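Local coordinates for protein cadherin-23 (Mus musculus, PDB 5VH2) that probably mediates calcium-dependent adhesion in hearing and carries mechanical force through its string of extracellular cadherin repeats, at residues L71-K76 with L103-D108; G51-F56 with T77-N82; D108-F113 with G195-S200. The protein carries 1 engineered substitution. All blocks are in the same frame, centred on the assembly; numbering follows the deposited sequence.

Interaction 1: L71-K76 with L103-D108; sequences LDYETK and LLNELD. With CA (calcium ion), chain F; CA (calcium ion), chain G.
E74 and N105 meet on one calcium ion (chain F): N105 OD1 binds it at 2.2 Å, and the E74 carboxylate contributes both of its oxygens. E74 OE2 also bonds the second calcium (chain G) at 2.0 Å, so a single oxygen bridges the pair. D108 OD1 does the same from the facing segment, while D108 OD2 turns to chain G alone, at 2.6 Å. The backbone O of E106 completes this segment's share. D72-Y73-E74 is the DXE calcium-binding motif of cadherin repeats, here DYE, and E20, E109 and D141 supply the remaining ligands. D72 OD1 reaches the chain G ion at 2.5 Å and accepts from E74 N, an Asx turn that sets the glutamate. Behind the ligands lies the Y73 ring, its plane 9° from that of the N105 amide, with N105 CB 3.4 Å from the ring centroid in a CH-pi contact over its centre. CG anti to the backbone N (chi1 -174°) sends the ring out towards 103-105, where its edge lies near L103 O. An alanine here would probably leave a gap over N105 CB and beside L103, taking away the ring that backs the calcium ligand. Farther out, L103 CD1 packs on L71 CB at 4.0 Å.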
loop_
_atom_site.group_PDB
_atom_site.type_symbol
_atom_site.label_atom_id
_atom_site.label_comp_id
_atom_site.label_asym_id
_atom_site.label_seq_id
_atom_site.Cartn_x
_atom_site.Cartn_y
_atom_site.Cartn_z
ATOM N N LEU A 71 9.061 -3.305 2.268
ATOM C CA LEU A 71 7.997 -3.429 3.246
ATOM C C LEU A 71 6.668 -3.234 2.556
ATOM O O LEU A 71 6.630 -2.801 1.404
ATOM C CB LEU A 71 8.168 -2.429 4.394
ATOM C CG LEU A 71 9.496 -2.534 5.136
ATOM C CD1 LEU A 71 9.729 -1.255 5.934
ATOM C CD2 LEU A 71 9.473 -3.748 6.049
ATOM N N ASP A 72 5.609 -3.679 3.242
ATOM C CA ASP A 72 4.265 -3.540 2.734
ATOM C C ASP A 72 3.234 -3.466 3.875
ATOM O O ASP A 72 2.990 -4.461 4.604
ATOM C CB ASP A 72 3.989 -4.695 1.779
ATOM C CG ASP A 72 2.695 -4.534 1.010
ATOM O OD1 ASP A 72 2.075 -3.428 1.037
ATOM O OD2 ASP A 72 2.319 -5.536 0.356
ATOM N N TYR A 73 2.621 -2.289 4.023
ATOM C CA TYR A 73 1.529 -2.098 4.974
ATOM C C TYR A 73 0.406 -3.102 4.750
ATOM O O TYR A 73 -0.116 -3.707 5.697
ATOM C CB TYR A 73 0.969 -0.695 4.849
ATOM C CG TYR A 73 -0.066 -0.356 5.883
ATOM C CD1 TYR A 73 0.309 0.117 7.133
ATOM C CD2 TYR A 73 -1.414 -0.477 5.616
ATOM C CE1 TYR A 73 -0.626 0.441 8.099
ATOM C CE2 TYR A 73 -2.368 -0.156 6.587
ATOM C CZ TYR A 73 -1.959 0.298 7.833
ATOM O OH TYR A 73 -2.856 0.622 8.820
ATOM N N GLU A 74 0.080 -3.304 3.484
ATOM C CA GLU A 74 -1.011 -4.188 3.082
ATOM C C GLU A 74 -0.709 -5.671 3.252
ATOM O O GLU A 74 -1.621 -6.465 3.163
ATOM C CB GLU A 74 -1.402 -3.912 1.623
ATOM C CG GLU A 74 -2.258 -2.649 1.383
ATOM C CD GLU A 74 -1.498 -1.327 1.531
ATOM O OE1 GLU A 74 -2.135 -0.337 1.952
ATOM O OE2 GLU A 74 -0.279 -1.254 1.231
ATOM N N THR A 75 0.542 -6.063 3.482
ATOM C CA THR A 75 0.878 -7.463 3.843
ATOM C C THR A 75 1.166 -7.640 5.338
ATOM O O THR A 75 0.849 -8.680 5.894
ATOM C CB THR A 75 2.102 -7.975 3.077
ATOM O OG1 THR A 75 1.852 -7.882 1.679
ATOM C CG2 THR A 75 2.422 -9.452 3.465
ATOM N N LYS A 76 1.800 -6.647 5.968
ATOM C CA LYS A 76 2.017 -6.715 7.421
ATOM C C LYS A 76 2.224 -5.313 7.996
ATOM O O LYS A 76 3.109 -4.572 7.587
ATOM C CB LYS A 76 3.223 -7.618 7.736
ATOM C CG LYS A 76 3.354 -8.062 9.179
ATOM C CD LYS A 76 4.399 -9.153 9.285
ATOM C CE LYS A 76 5.156 -9.142 10.615
ATOM N NZ LYS A 76 4.376 -9.665 11.788
ATOM N N LEU A 103 4.170 0.352 10.746
ATOM C CA LEU A 103 4.354 0.930 9.418
ATOM C C LEU A 103 3.312 2.008 9.125
ATOM O O LEU A 103 2.163 1.928 9.575
ATOM C CB LEU A 103 4.224 -0.154 8.353
ATOM C CG LEU A 103 5.266 -1.258 8.285
ATOM C CD1 LEU A 103 5.149 -1.976 6.956
ATOM C CD2 LEU A 103 6.659 -0.677 8.414
ATOM N N LEU A 104 3.715 2.992 8.333
ATOM C CA LEU A 104 2.839 4.073 7.916
ATOM C C LEU A 104 2.283 3.690 6.545
ATOM O O LEU A 104 3.032 3.513 5.596
ATOM C CB LEU A 104 3.637 5.381 7.860
ATOM C CG LEU A 104 3.078 6.594 7.108
ATOM C CD1 LEU A 104 1.755 7.020 7.695
ATOM C CD2 LEU A 104 4.072 7.737 7.204
ATOM N N ASN A 105 0.977 3.510 6.454
ATOM C CA ASN A 105 0.329 3.305 5.164
ATOM C C ASN A 105 0.550 4.516 4.270
ATOM O O ASN A 105 0.304 5.644 4.667
ATOM C CB ASN A 105 -1.158 3.064 5.355
ATOM C CG ASN A 105 -1.856 2.655 4.065
ATOM O OD1 ASN A 105 -1.226 2.182 3.094
ATOM N ND2 ASN A 105 -3.179 2.830 4.044
ATOM N N GLU A 106 1.092 4.272 3.093
ATOM C CA GLU A 106 1.240 5.297 2.089
ATOM C C GLU A 106 0.523 4.851 0.835
ATOM O O GLU A 106 0.210 3.670 0.681
ATOM C CB GLU A 106 2.701 5.484 1.746
ATOM C CG GLU A 106 3.629 5.764 2.909
ATOM C CD GLU A 106 4.991 6.221 2.409
ATOM O OE1 GLU A 106 5.104 7.399 1.996
ATOM O OE2 GLU A 106 5.929 5.387 2.368
ATOM N N LEU A 107 0.277 5.798 -0.057
ATOM C CA LEU A 107 -0.436 5.535 -1.289
ATOM C C LEU A 107 0.488 4.883 -2.313
ATOM O O LEU A 107 1.124 5.561 -3.125
ATOM C CB LEU A 107 -0.996 6.837 -1.824
ATOM C CG LEU A 107 -2.090 6.724 -2.885
ATOM C CD1 LEU A 107 -3.449 6.294 -2.325
ATOM C CD2 LEU A 107 -2.205 8.076 -3.563
ATOM N N ASP A 108 0.529 3.553 -2.279
ATOM C CA ASP A 108 1.381 2.747 -3.160
ATOM C C ASP A 108 0.650 1.558 -3.822
ATOM O O ASP A 108 1.286 0.632 -4.305
ATOM C CB ASP A 108 2.570 2.224 -2.353
ATOM C CG ASP A 108 2.166 1.226 -1.264
ATOM O OD1 ASP A 108 1.005 1.237 -0.799
ATOM O OD2 ASP A 108 3.018 0.427 -0.845
HETATM CA CA CA F . -0.376 1.510 1.227
HETATM CA CA CA G . 1.265 -1.270 0.009
#

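Interaction 2: G51-F56 with T77-N82; sequences GAEGKF and TSYLMN
Y79 lies against the turn of 51-56, and most of its side chain meets something there. CB sits near G51 O, which also lies in the ring plane at the edge, 3.8 Å from CD2. CG faces CE1 of F56 at 3.8 Å: the phenylalanine points its edge at the tyrosine face in a T-shaped pair, centroids 5.3 Å apart and planes at 75°. Farther out, CE2 nears K55 CG, and at the tip OH meets the same K55 CG at 3.7 Å, a van der Waals contact with the lysine's aliphatic part. M81 fills in beside this pair. Its CG packs on A52 N at 3.5 Å, SD touches A52 CB and F56 CB, and the bend at chi3 (-74°) brings CE over the F56 ring face in a CH-pi contact, with SD oblique to the ring, a Met-aromatic contact. The backbone angles of G51 (phi 102°) by themselves call for glycine, and a side chain would probably also collide with L80 O. A type I' turn, A52 to K55, leads from strand 44-50, in the sheet with 78-87, over to strand 56-58 in the opposing sheet, where F56 packs on I65 and T67 of strand 64-67, inside the cadherin sandwich.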
loop_
_atom_site.group_PDB
_atom_site.type_symbol
_atom_site.label_atom_id
_atom_site.label_comp_id
_atom_site.label_asym_id
_atom_site.label_seq_id
_atom_site.Cartn_x
_atom_site.Cartn_y
_atom_site.Cartn_z
ATOM N N GLY A 51 11.341 -12.605 14.587
ATOM C CA GLY A 51 10.281 -11.610 14.403
ATOM C C GLY A 51 10.531 -10.614 13.292
ATOM O O GLY A 51 9.685 -9.787 12.987
ATOM N N ALA A 52 11.694 -10.692 12.667
ATOM C CA ALA A 52 12.026 -9.758 11.602
ATOM C C ALA A 52 11.435 -10.203 10.277
ATOM O O ALA A 52 11.303 -9.414 9.351
ATOM C CB ALA A 52 13.538 -9.633 11.511
ATOM N N GLU A 53 11.127 -11.490 10.169
ATOM C CA GLU A 53 10.529 -12.075 8.960
ATOM C C GLU A 53 11.229 -11.674 7.652
ATOM O O GLU A 53 10.582 -11.385 6.681
ATOM C CB GLU A 53 9.027 -11.781 8.931
ATOM C CG GLU A 53 8.241 -12.644 9.925
ATOM C CD GLU A 53 6.738 -12.401 9.903
ATOM O OE1 GLU A 53 6.185 -11.868 8.896
ATOM O OE2 GLU A 53 6.097 -12.633 10.947
ATOM N N GLY A 54 12.561 -11.673 7.659
ATOM C CA GLY A 54 13.376 -11.413 6.462
ATOM C C GLY A 54 13.443 -9.975 5.980
ATOM O O GLY A 54 13.961 -9.722 4.892
ATOM N N LYS A 55 12.888 -9.046 6.761
ATOM C CA LYS A 55 12.833 -7.603 6.411
ATOM C C LYS A 55 13.857 -6.747 7.160
ATOM O O LYS A 55 14.102 -5.610 6.749
ATOM C CB LYS A 55 11.465 -6.983 6.724
ATOM C CG LYS A 55 10.280 -7.797 6.255
ATOM C CD LYS A 55 9.911 -7.577 4.811
ATOM C CE LYS A 55 9.401 -8.875 4.200
ATOM N NZ LYS A 55 9.288 -8.760 2.726
ATOM N N PHE A 56 14.377 -7.226 8.285
ATOM C CA PHE A 56 15.345 -6.431 9.051
ATOM C C PHE A 56 16.607 -7.200 9.424
ATOM O O PHE A 56 16.607 -8.420 9.563
ATOM C CB PHE A 56 14.724 -5.890 10.325
ATOM C CG PHE A 56 13.468 -5.102 10.113
ATOM C CD1 PHE A 56 12.230 -5.726 10.132
ATOM C CD2 PHE A 56 13.518 -3.723 9.920
ATOM C CE1 PHE A 56 11.067 -5.012 9.944
ATOM C CE2 PHE A 56 12.364 -2.996 9.723
ATOM C CZ PHE A 56 11.131 -3.653 9.701
ATOM N N THR A 77 1.377 -4.961 8.946
ATOM C CA THR A 77 1.299 -3.604 9.478
ATOM C C THR A 77 2.318 -3.321 10.579
ATOM O O THR A 77 2.670 -2.165 10.808
ATOM C CB THR A 77 -0.096 -3.360 10.076
ATOM O OG1 THR A 77 -0.453 -4.463 10.926
ATOM C CG2 THR A 77 -1.122 -3.233 8.952
ATOM N N SER A 78 2.783 -4.360 11.265
ATOM C CA SER A 78 3.764 -4.192 12.345
ATOM C C SER A 78 4.582 -5.468 12.648
ATOM O O SER A 78 4.153 -6.587 12.336
ATOM C CB SER A 78 3.074 -3.699 13.622
ATOM O OG SER A 78 2.359 -4.748 14.260
ATOM N N TYR A 79 5.749 -5.275 13.267
ATOM C CA TYR A 79 6.770 -6.305 13.519
ATOM C C TYR A 79 7.196 -6.209 14.986
ATOM O O TYR A 79 7.335 -5.093 15.520
ATOM C CB TYR A 79 7.996 -6.059 12.633
ATOM C CG TYR A 79 7.716 -6.224 11.166
ATOM C CD1 TYR A 79 7.202 -5.175 10.398
ATOM C CD2 TYR A 79 7.949 -7.444 10.542
ATOM C CE1 TYR A 79 6.929 -5.349 9.052
ATOM C CE2 TYR A 79 7.633 -7.639 9.193
ATOM C CZ TYR A 79 7.117 -6.599 8.469
ATOM O OH TYR A 79 6.840 -6.791 7.143
ATOM N N LEU A 80 7.406 -7.355 15.643
ATOM C CA LEU A 80 7.967 -7.369 16.997
ATOM C C LEU A 80 9.178 -8.313 17.059
ATOM O O LEU A 80 9.017 -9.555 17.120
ATOM C CB LEU A 80 6.909 -7.764 18.033
ATOM C CG LEU A 80 7.369 -7.821 19.512
ATOM C CD1 LEU A 80 7.596 -6.429 20.106
ATOM C CD2 LEU A 80 6.423 -8.629 20.397
ATOM N N MET A 81 10.378 -7.718 17.080
ATOM C CA MET A 81 11.612 -8.494 16.947
ATOM C C MET A 81 12.223 -8.728 18.303
ATOM O O MET A 81 12.230 -7.830 19.135
ATOM C CB MET A 81 12.635 -7.729 16.112
ATOM C CG MET A 81 12.434 -7.845 14.633
ATOM S SD MET A 81 13.374 -6.665 13.709
ATOM C CE MET A 81 12.451 -5.163 14.032
ATOM N N ASN A 82 12.797 -9.913 18.497
ATOM C CA ASN A 82 13.483 -10.238 19.751
ATOM C C ASN A 82 14.950 -10.097 19.513
ATOM O O ASN A 82 15.486 -10.740 18.583
ATOM C CB ASN A 82 13.234 -11.682 20.152
ATOM C CG ASN A 82 11.943 -11.862 20.908
ATOM O OD1 ASN A 82 10.886 -11.539 20.418
ATOM N ND2 ASN A 82 12.024 -12.406 22.105
#

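Interaction 3: D108-F113 with G195-S200; sequences DEAVQF and GPKVDS. With CA (calcium ion), chain G; NA (sodium ion), chain H; CA (calcium ion), chain F.
A110, whose CB rests 3.7 Å from OG of S200, gives its carbonyl O to the sodium ion at 2.2 Å. The preceding carbonyl, E109 O, binds the same ion at 2.4 Å. D141, D193 and D139, the engineered aspartate, complete the site, so two successive backbone oxygens are held against three carboxylates. E109 also looks the other way: its side chain, bent at chi2 (-69°) where CD turns, ends with OE1 on a calcium (chain G) at 2.3 Å. One residue therefore spans sodium and calcium, tying the linker between the two cadherin repeats to the start of the second.

K197 covers the linker from the facing segment. K197 CG packs on the backbone atom E109 C at 3.7 Å. The chain then bends at chi2 (-68°) and again at chi3, and CE comes to 3.5 Å from D108 O. The K197 and E109 side chains run side by side, pointing the same way, but NZ stays 4.4 Å from E109 OE2, too far for a salt bridge. P196 lays CG against CA of D108.

At the other end S200 nestles against V111, OG near its backbone N and CB near its O, without a hydrogen bond. F113 points the rim of its ring at S200, CZ standing 3.6 Å from the carbonyl O. The two segments run nearly the same way, joined by packing and by no direct hydrogen bond. Backbone bonds of A110 to I140 and Q112 to Y138 set the first segment beside strand 131-139. S200 pairs with A191 of strand 184-192 in the other sheet, and F113 packs on V135, A137 and A191 between the two.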
loop_
_atom_site.group_PDB
_atom_site.type_symbol
_atom_site.label_atom_id
_atom_site.label_comp_id
_atom_site.label_asym_id
_atom_site.label_seq_id
_atom_site.Cartn_x
_atom_site.Cartn_y
_atom_site.Cartn_z
ATOM N N ASP A 108 0.529 3.553 -2.279
ATOM C CA ASP A 108 1.381 2.747 -3.160
ATOM C C ASP A 108 0.650 1.558 -3.822
ATOM O O ASP A 108 1.286 0.632 -4.305
ATOM C CB ASP A 108 2.570 2.224 -2.353
ATOM C CG ASP A 108 2.166 1.226 -1.264
ATOM O OD1 ASP A 108 1.005 1.237 -0.799
ATOM O OD2 ASP A 108 3.018 0.427 -0.845
ATOM N N GLU A 109 -0.675 1.582 -3.836
ATOM C CA GLU A 109 -1.443 0.438 -4.333
ATOM C C GLU A 109 -2.504 0.892 -5.312
ATOM O O GLU A 109 -2.807 2.068 -5.379
ATOM C CB GLU A 109 -2.113 -0.348 -3.194
ATOM C CG GLU A 109 -1.184 -0.893 -2.139
ATOM C CD GLU A 109 -0.312 -2.011 -2.642
ATOM O OE1 GLU A 109 0.554 -2.450 -1.872
ATOM O OE2 GLU A 109 -0.486 -2.447 -3.791
ATOM N N ALA A 110 -3.087 -0.080 -6.024
ATOM C CA ALA A 110 -4.040 0.183 -7.096
ATOM C C ALA A 110 -5.453 0.388 -6.530
ATOM O O ALA A 110 -5.606 0.947 -5.426
ATOM C CB ALA A 110 -3.993 -0.950 -8.128
ATOM N N VAL A 111 -6.476 -0.012 -7.286
ATOM C CA VAL A 111 -7.861 0.268 -6.957
ATOM C C VAL A 111 -8.722 -0.889 -7.447
ATOM O O VAL A 111 -8.500 -1.378 -8.566
ATOM C CB VAL A 111 -8.328 1.488 -7.749
ATOM C CG1 VAL A 111 -9.786 1.755 -7.458
ATOM C CG2 VAL A 111 -7.450 2.695 -7.437
ATOM N N GLN A 112 -9.722 -1.283 -6.652
ATOM C CA GLN A 112 -10.721 -2.284 -7.084
ATOM C C GLN A 112 -12.055 -1.624 -7.446
ATOM O O GLN A 112 -12.437 -0.642 -6.818
ATOM C CB GLN A 112 -11.019 -3.287 -5.974
ATOM C CG GLN A 112 -9.833 -3.985 -5.360
ATOM C CD GLN A 112 -10.250 -4.799 -4.162
ATOM O OE1 GLN A 112 -10.674 -5.949 -4.290
ATOM N NE2 GLN A 112 -10.149 -4.200 -2.978
ATOM N N PHE A 113 -12.777 -2.221 -8.395
ATOM C CA PHE A 113 -14.123 -1.790 -8.789
ATOM C C PHE A 113 -15.188 -2.626 -8.087
ATOM O O PHE A 113 -14.899 -3.686 -7.573
ATOM C CB PHE A 113 -14.307 -1.947 -10.309
ATOM C CG PHE A 113 -13.486 -0.992 -11.108
ATOM C CD1 PHE A 113 -13.976 0.272 -11.401
ATOM C CD2 PHE A 113 -12.214 -1.323 -11.517
ATOM C CE1 PHE A 113 -13.228 1.189 -12.130
ATOM C CE2 PHE A 113 -11.449 -0.412 -12.245
ATOM C CZ PHE A 113 -11.961 0.843 -12.555
ATOM N N GLY A 195 -2.459 8.133 -7.251
ATOM C CA GLY A 195 -1.317 7.333 -6.896
ATOM C C GLY A 195 -0.369 7.105 -8.063
ATOM O O GLY A 195 -0.594 7.613 -9.181
ATOM N N PRO A 196 0.602 6.195 -7.854
ATOM C CA PRO A 196 1.556 5.777 -8.870
ATOM C C PRO A 196 0.989 4.814 -9.956
ATOM O O PRO A 196 1.323 4.977 -11.155
ATOM C CB PRO A 196 2.634 5.060 -8.053
ATOM C CG PRO A 196 1.919 4.550 -6.825
ATOM C CD PRO A 196 0.735 5.429 -6.589
ATOM N N LYS A 197 0.167 3.855 -9.539
ATOM C CA LYS A 197 0.043 2.602 -10.291
ATOM C C LYS A 197 -0.347 2.728 -11.758
ATOM O O LYS A 197 -0.959 3.710 -12.145
ATOM C CB LYS A 197 -0.907 1.617 -9.583
ATOM C CG LYS A 197 -0.302 1.070 -8.273
ATOM C CD LYS A 197 0.905 0.154 -8.451
ATOM C CE LYS A 197 0.887 -0.936 -7.367
ATOM N NZ LYS A 197 2.212 -1.602 -7.170
ATOM N N VAL A 198 0.028 1.707 -12.546
ATOM C CA VAL A 198 -0.568 1.465 -13.862
ATOM C C VAL A 198 -2.073 1.444 -13.694
ATOM O O VAL A 198 -2.605 0.804 -12.794
ATOM C CB VAL A 198 -0.158 0.122 -14.501
ATOM C CG1 VAL A 198 -0.874 -0.122 -15.856
ATOM C CG2 VAL A 198 1.360 0.091 -14.677
ATOM N N ASP A 199 -2.723 2.113 -14.638
ATOM C CA ASP A 199 -4.102 2.539 -14.535
ATOM C C ASP A 199 -5.036 1.343 -14.310
ATOM O O ASP A 199 -4.928 0.310 -14.986
ATOM C CB ASP A 199 -4.526 3.270 -15.812
ATOM C CG ASP A 199 -3.847 4.633 -15.978
ATOM O OD1 ASP A 199 -2.813 4.949 -15.307
ATOM O OD2 ASP A 199 -4.336 5.414 -16.824
ATOM N N SER A 200 -5.935 1.481 -13.341
ATOM C CA SER A 200 -6.994 0.508 -13.114
ATOM C C SER A 200 -8.228 0.862 -13.945
ATOM O O SER A 200 -8.794 1.967 -13.786
ATOM C CB SER A 200 -7.353 0.477 -11.614
ATOM O OG SER A 200 -6.200 0.171 -10.832
HETATM CA CA CA G . 1.265 -1.270 0.009
HETATM NA NA NA H . -4.809 2.740 -4.327
HETATM CA CA CA F . -0.376 1.510 1.227
#

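The three contacts follow the long axis of the two-repeat chain: interaction 1 lies about 14 Å, centre to centre, from each of the others, which are about 27 Å apart. Interaction 2 lies within the first repeat and interaction 1 at its end, reaching into the linker; neighbouring strands 78-87 and 94-104 carry one segment of each, and the segments alternate along the chain. They join directly, with L71 CD2 packed on K55 and F56 and a probable hydrogen bond from L103 N to T77 O. Interaction 3 comes later and opens the second repeat, sharing D108 and both linker calcium ions with interaction 1. Core packing, linker and next domain form a continuous path, consistent with calcium stiffening the joint.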